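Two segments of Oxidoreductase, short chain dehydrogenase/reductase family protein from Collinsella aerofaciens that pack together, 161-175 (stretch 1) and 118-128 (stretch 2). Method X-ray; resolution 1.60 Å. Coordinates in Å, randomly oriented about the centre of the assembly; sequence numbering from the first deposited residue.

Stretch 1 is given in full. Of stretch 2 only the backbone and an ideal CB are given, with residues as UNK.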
# COMPACT_ATOMS: atom_id res chain seq x y z
N ALA A 161 20.16 3.75 -0.85
CA ALA A 161 21.42 4.47 -1.14
C ALA A 161 22.62 3.53 -1.13
O ALA A 161 23.57 3.69 -1.92
CB ALA A 161 21.63 5.61 -0.17
N PHE A 162 22.61 2.56 -0.22
CA PHE A 162 23.67 1.53 -0.21
C PHE A 162 23.69 0.79 -1.55
O PHE A 162 24.74 0.64 -2.20
CB PHE A 162 23.44 0.56 0.95
CG PHE A 162 24.55 -0.42 1.13
CD1 PHE A 162 24.61 -1.58 0.39
CD2 PHE A 162 25.57 -0.14 2.04
CE1 PHE A 162 25.64 -2.48 0.57
CE2 PHE A 162 26.60 -1.02 2.22
CZ PHE A 162 26.64 -2.20 1.50
N ILE A 163 22.51 0.35 -1.99
CA ILE A 163 22.40 -0.36 -3.26
C ILE A 163 22.86 0.54 -4.41
O ILE A 163 23.61 0.10 -5.29
CB ILE A 163 20.95 -0.85 -3.52
CG1 ILE A 163 20.60 -1.94 -2.50
CG2 ILE A 163 20.77 -1.32 -4.96
CD1 ILE A 163 19.14 -2.34 -2.46
N LEU A 164 22.43 1.80 -4.39
CA LEU A 164 22.79 2.76 -5.44
C LEU A 164 24.32 2.91 -5.52
O LEU A 164 24.94 2.68 -6.57
CB LEU A 164 22.16 4.11 -5.16
CG LEU A 164 22.51 5.26 -6.09
CD1 LEU A 164 22.16 5.03 -7.56
CD2 LEU A 164 21.83 6.50 -5.55
N LYS A 165 24.91 3.31 -4.42
CA LYS A 165 26.35 3.60 -4.43
C LYS A 165 27.22 2.37 -4.65
O LYS A 165 28.26 2.46 -5.33
CB LYS A 165 26.76 4.38 -3.19
CG LYS A 165 26.11 5.75 -3.04
CD LYS A 165 26.48 6.73 -4.14
CE LYS A 165 25.35 7.72 -4.41
NZ LYS A 165 25.62 8.47 -5.64
N MET A 166 26.83 1.22 -4.10
CA MET A 166 27.56 -0.01 -4.36
C MET A 166 27.51 -0.35 -5.84
O MET A 166 28.51 -0.73 -6.43
CB MET A 166 27.01 -1.19 -3.54
CG MET A 166 27.91 -2.43 -3.62
SD MET A 166 29.44 -2.11 -2.69
CE MET A 166 30.55 -3.32 -3.35
N THR A 167 26.32 -0.25 -6.44
CA THR A 167 26.15 -0.64 -7.84
C THR A 167 26.84 0.36 -8.77
O THR A 167 27.43 -0.05 -9.77
CB THR A 167 24.68 -0.85 -8.20
OG1 THR A 167 24.10 -1.77 -7.28
CG2 THR A 167 24.54 -1.42 -9.61
N GLU A 168 26.80 1.64 -8.43
CA GLU A 168 27.51 2.66 -9.21
C GLU A 168 28.99 2.34 -9.26
O GLU A 168 29.60 2.39 -10.32
CB GLU A 168 27.29 4.06 -8.65
CG GLU A 168 25.88 4.61 -8.88
CD GLU A 168 25.68 6.02 -8.35
OE1 GLU A 168 26.29 6.40 -7.33
OE2 GLU A 168 24.88 6.78 -8.95
N ALA A 169 29.55 1.98 -8.11
CA ALA A 169 30.98 1.64 -8.01
C ALA A 169 31.32 0.46 -8.90
O ALA A 169 32.25 0.54 -9.71
CB ALA A 169 31.35 1.33 -6.58
N VAL A 170 30.53 -0.60 -8.79
CA VAL A 170 30.75 -1.83 -9.55
C VAL A 170 30.52 -1.62 -11.05
O VAL A 170 31.25 -2.17 -11.88
CB VAL A 170 29.91 -3.01 -9.00
CG1 VAL A 170 30.01 -4.25 -9.88
CG2 VAL A 170 30.34 -3.34 -7.59
N ALA A 171 29.54 -0.79 -11.40
CA ALA A 171 29.27 -0.43 -12.80
C ALA A 171 30.52 0.17 -13.45
O ALA A 171 30.91 -0.23 -14.55
CB ALA A 171 28.08 0.50 -12.92
N CYS A 172 31.18 1.07 -12.72
CA CYS A 172 32.43 1.67 -13.17
C CYS A 172 33.56 0.64 -13.27
O CYS A 172 34.31 0.59 -14.28
CB CYS A 172 32.82 2.78 -12.23
SG CYS A 172 34.18 3.76 -12.85
N GLU A 173 33.71 -0.18 -12.24
CA GLU A 173 34.70 -1.27 -12.25
C GLU A 173 34.56 -2.19 -13.47
O GLU A 173 35.57 -2.74 -13.93
CB GLU A 173 34.57 -2.13 -11.00
CG GLU A 173 34.92 -1.43 -9.71
CD GLU A 173 34.46 -2.16 -8.45
OE1 GLU A 173 34.10 -3.37 -8.49
OE2 GLU A 173 34.47 -1.50 -7.38
N CYS A 174 33.33 -2.38 -13.97
CA CYS A 174 33.09 -3.32 -15.05
C CYS A 174 33.22 -2.71 -16.44
O CYS A 174 33.11 -3.45 -17.42
CB CYS A 174 31.71 -3.96 -14.91
SG CYS A 174 31.61 -5.09 -13.53
N GLU A 175 33.41 -1.40 -16.54
CA GLU A 175 33.59 -0.77 -17.85
C GLU A 175 34.81 -1.34 -18.53
O GLU A 175 35.87 -1.42 -17.93
CB GLU A 175 33.73 0.75 -17.73
CG GLU A 175 32.44 1.43 -17.34
CD GLU A 175 32.35 2.86 -17.84
OE1 GLU A 175 33.02 3.72 -17.24
OE2 GLU A 175 31.60 3.11 -18.80
N UNK A 118 21.62 -9.44 2.29
CA UNK A 118 21.24 -10.36 1.22
C UNK A 118 21.57 -9.77 -0.13
O UNK A 118 22.08 -10.46 -0.99
CB UNK A 118 19.75 -10.70 1.30
N UNK A 119 21.31 -8.48 -0.29
CA UNK A 119 21.72 -7.74 -1.48
C UNK A 119 23.20 -7.97 -1.80
O UNK A 119 23.53 -8.44 -2.90
CB UNK A 119 21.45 -6.25 -1.29
N UNK A 120 24.07 -7.64 -0.85
CA UNK A 120 25.50 -7.71 -1.13
C UNK A 120 26.01 -9.15 -1.29
O UNK A 120 26.88 -9.38 -2.10
CB UNK A 120 26.27 -7.01 -0.01
N UNK A 121 25.48 -10.09 -0.51
CA UNK A 121 25.86 -11.50 -0.67
C UNK A 121 25.58 -11.94 -2.10
O UNK A 121 26.44 -12.55 -2.75
CB UNK A 121 25.11 -12.39 0.32
N UNK A 122 24.39 -11.61 -2.59
CA UNK A 122 24.01 -11.99 -3.94
C UNK A 122 24.87 -11.28 -4.95
O UNK A 122 25.39 -11.90 -5.87
CB UNK A 122 22.53 -11.69 -4.20
N UNK A 123 25.04 -9.97 -4.80
CA UNK A 123 25.81 -9.18 -5.77
C UNK A 123 27.25 -9.71 -5.84
O UNK A 123 27.79 -9.90 -6.92
CB UNK A 123 25.80 -7.70 -5.39
N UNK A 124 27.82 -9.99 -4.67
CA UNK A 124 29.19 -10.50 -4.60
C UNK A 124 29.33 -11.86 -5.26
O UNK A 124 30.22 -12.08 -6.07
CB UNK A 124 29.65 -10.59 -3.14
N UNK A 125 28.42 -12.77 -4.92
CA UNK A 125 28.49 -14.14 -5.40
C UNK A 125 28.38 -14.19 -6.93
O UNK A 125 29.24 -14.79 -7.60
CB UNK A 125 27.39 -14.98 -4.76
N UNK A 126 27.38 -13.51 -7.48
CA UNK A 126 27.18 -13.53 -8.93
C UNK A 126 28.20 -12.68 -9.66
O UNK A 126 28.58 -13.04 -10.79
CB UNK A 126 25.77 -13.05 -9.28
N UNK A 127 28.73 -11.62 -9.04
CA UNK A 127 29.85 -10.90 -9.64
C UNK A 127 31.11 -11.76 -9.78
O UNK A 127 31.82 -11.65 -10.79
CB UNK A 127 30.17 -9.66 -8.80
N UNK A 128 31.35 -12.63 -8.81
CA UNK A 128 32.46 -13.60 -8.92
C UNK A 128 32.29 -14.51 -10.12
O UNK A 128 33.24 -14.74 -10.87
CB UNK A 128 32.56 -14.45 -7.65

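Two helices run side by side in nearly the same direction, 18° apart, with their axes no closer than 11.1 Å. That spacing leaves room for large side chains from stretch 2 to meet smaller ones from stretch 1. No hydrogen bond crosses the contact; it is built from apolar packing.

Position 118 lies out of reach of stretch 1, which therefore asks nothing of it; any residue at ease in a helix would suit. It is Thr118.

Position 119 is the point of closest register, its CA 7.6 Å from the CA of Ile163. CA-to-CB points toward stretch 1, and the ideal CB is 4.6 Å from Ile163 CG1. Ahead lies a hollow lined by Phe162, Ile163, Met166 and Thr167. Thr167 OG1 spends its proton on Ile163 O, 2.8 Å away, so it could at most accept from a newcomer; the rest of the lining is apolar. A large apolar group is called for; Leu, Met or an aromatic could serve. The residue is Phe119, chi1 t, a knob in that hole. Ile163 CG1 stands 3.7 Å from the Phe119 ring centroid, almost on the ring normal, a CH-pi contact over one face. Around the edge come Met166 CB, 4.1 Å from Phe119 CE2, and Thr167 OG1, 3.8 Å from Phe119 CZ.

Position 120 also points toward stretch 1, but its ideal CB is 4.6 Å from Phe162 CE1, with Met166 beyond. A medium apolar chain such as Leu, Ile or Met suits this spot. Leu120 fills it: Leu120 CD1 lies 3.8 Å from Met166 CG, while Leu120 CD2 reaches the edge of the Phe162 ring, 4.4 Å from CZ.

Positions 121 and 122 are both out of reach, and stretch 1 places no demand on either. They are Lys121 and Cys122.

Position 123 aims toward stretch 1 one turn after 119, but the backbones have drawn apart: its CA is 8.8 Å from the CA of Thr167, and the ideal CB has no close neighbour in stretch 1. Only a long side chain can bridge the space to Met166, Thr167 and Val170, so Phe, Met or perhaps Leu would be sensible. Phe123 extends its ring across: Phe123 CZ is 3.6 Å from Val170 CB, Phe123 CE2 is 3.7 Å from Thr167 OG1, and Met166 CG lies at the ring edge, 4.0 Å from CE2.

Position 124 points sideways into open space, and polar residues are as welcome as any; it is His124. Positions 125 and 126 are out of reach, so stretch 1 sets no preference between polar and apolar; they are His125 and Tyr126.

Position 127 again points toward stretch 1, across the widest of the three register gaps, 9.1 Å from its CA to the CA of Val170. Reach matters most here, and a flexible apolar chain fits well between Val170 and Cys174. Met127, m at all three chi angles, brings its terminal methyl CE to 3.6 Å from Cys174 SG and 4.1 Å from Val170 CG1.

Position 128 is out of reach and free to be polar; it is Arg128.

Stretch 2, residues 118-128: TFLKCFHHYMR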
# COMPACT_ATOMS: atom_id res chain seq x y z
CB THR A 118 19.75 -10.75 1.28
OG1 THR A 118 19.46 -11.31 2.57
CG2 THR A 118 19.42 -11.77 0.18
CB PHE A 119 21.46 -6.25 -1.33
CG PHE A 119 22.24 -5.42 -2.29
CD1 PHE A 119 21.97 -5.50 -3.66
CD2 PHE A 119 23.28 -4.62 -1.87
CE1 PHE A 119 22.69 -4.75 -4.56
CE2 PHE A 119 24.00 -3.86 -2.78
CZ PHE A 119 23.71 -3.93 -4.13
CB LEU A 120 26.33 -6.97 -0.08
CG LEU A 120 27.76 -6.66 -0.55
CD1 LEU A 120 27.82 -5.71 -1.75
CD2 LEU A 120 28.57 -6.07 0.59
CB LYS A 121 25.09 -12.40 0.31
CG LYS A 121 25.60 -12.32 1.74
CD LYS A 121 24.84 -13.30 2.63
CE LYS A 121 25.55 -13.48 3.96
NZ LYS A 121 24.87 -14.58 4.71
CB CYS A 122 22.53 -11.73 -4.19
SG CYS A 122 21.45 -12.85 -3.30
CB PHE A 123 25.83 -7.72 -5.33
CG PHE A 123 26.19 -6.70 -6.40
CD1 PHE A 123 26.28 -6.98 -7.76
CD2 PHE A 123 26.37 -5.38 -5.98
CE1 PHE A 123 26.61 -5.98 -8.66
CE2 PHE A 123 26.66 -4.38 -6.87
CZ PHE A 123 26.78 -4.67 -8.22
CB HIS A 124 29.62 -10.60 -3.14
CG HIS A 124 30.99 -11.17 -2.95
ND1 HIS A 124 31.21 -12.43 -2.46
CD2 HIS A 124 32.22 -10.63 -3.17
CE1 HIS A 124 32.51 -12.65 -2.37
NE2 HIS A 124 33.14 -11.57 -2.80
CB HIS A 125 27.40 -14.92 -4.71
CG HIS A 125 27.33 -16.35 -5.10
ND1 HIS A 125 27.91 -17.35 -4.36
CD2 HIS A 125 26.71 -16.96 -6.14
CE1 HIS A 125 27.68 -18.51 -4.95
NE2 HIS A 125 26.93 -18.30 -6.01
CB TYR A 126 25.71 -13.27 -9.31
CG TYR A 126 24.88 -14.41 -8.79
CD1 TYR A 126 24.86 -15.64 -9.44
CD2 TYR A 126 24.18 -14.29 -7.61
CE1 TYR A 126 24.15 -16.72 -8.92
CE2 TYR A 126 23.47 -15.35 -7.08
CZ TYR A 126 23.45 -16.57 -7.73
OH TYR A 126 22.74 -17.65 -7.22
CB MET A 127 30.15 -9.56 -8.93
CG MET A 127 29.22 -8.43 -9.37
SD MET A 127 29.20 -8.10 -11.14
CE MET A 127 30.96 -7.88 -11.43
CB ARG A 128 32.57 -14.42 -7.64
CG ARG A 128 33.16 -13.61 -6.50
CD ARG A 128 33.19 -14.34 -5.17
NE ARG A 128 33.73 -15.68 -5.29
CZ ARG A 128 33.14 -16.80 -4.87
NH1 ARG A 128 31.95 -16.78 -4.24
NH2 ARG A 128 33.75 -17.97 -5.07
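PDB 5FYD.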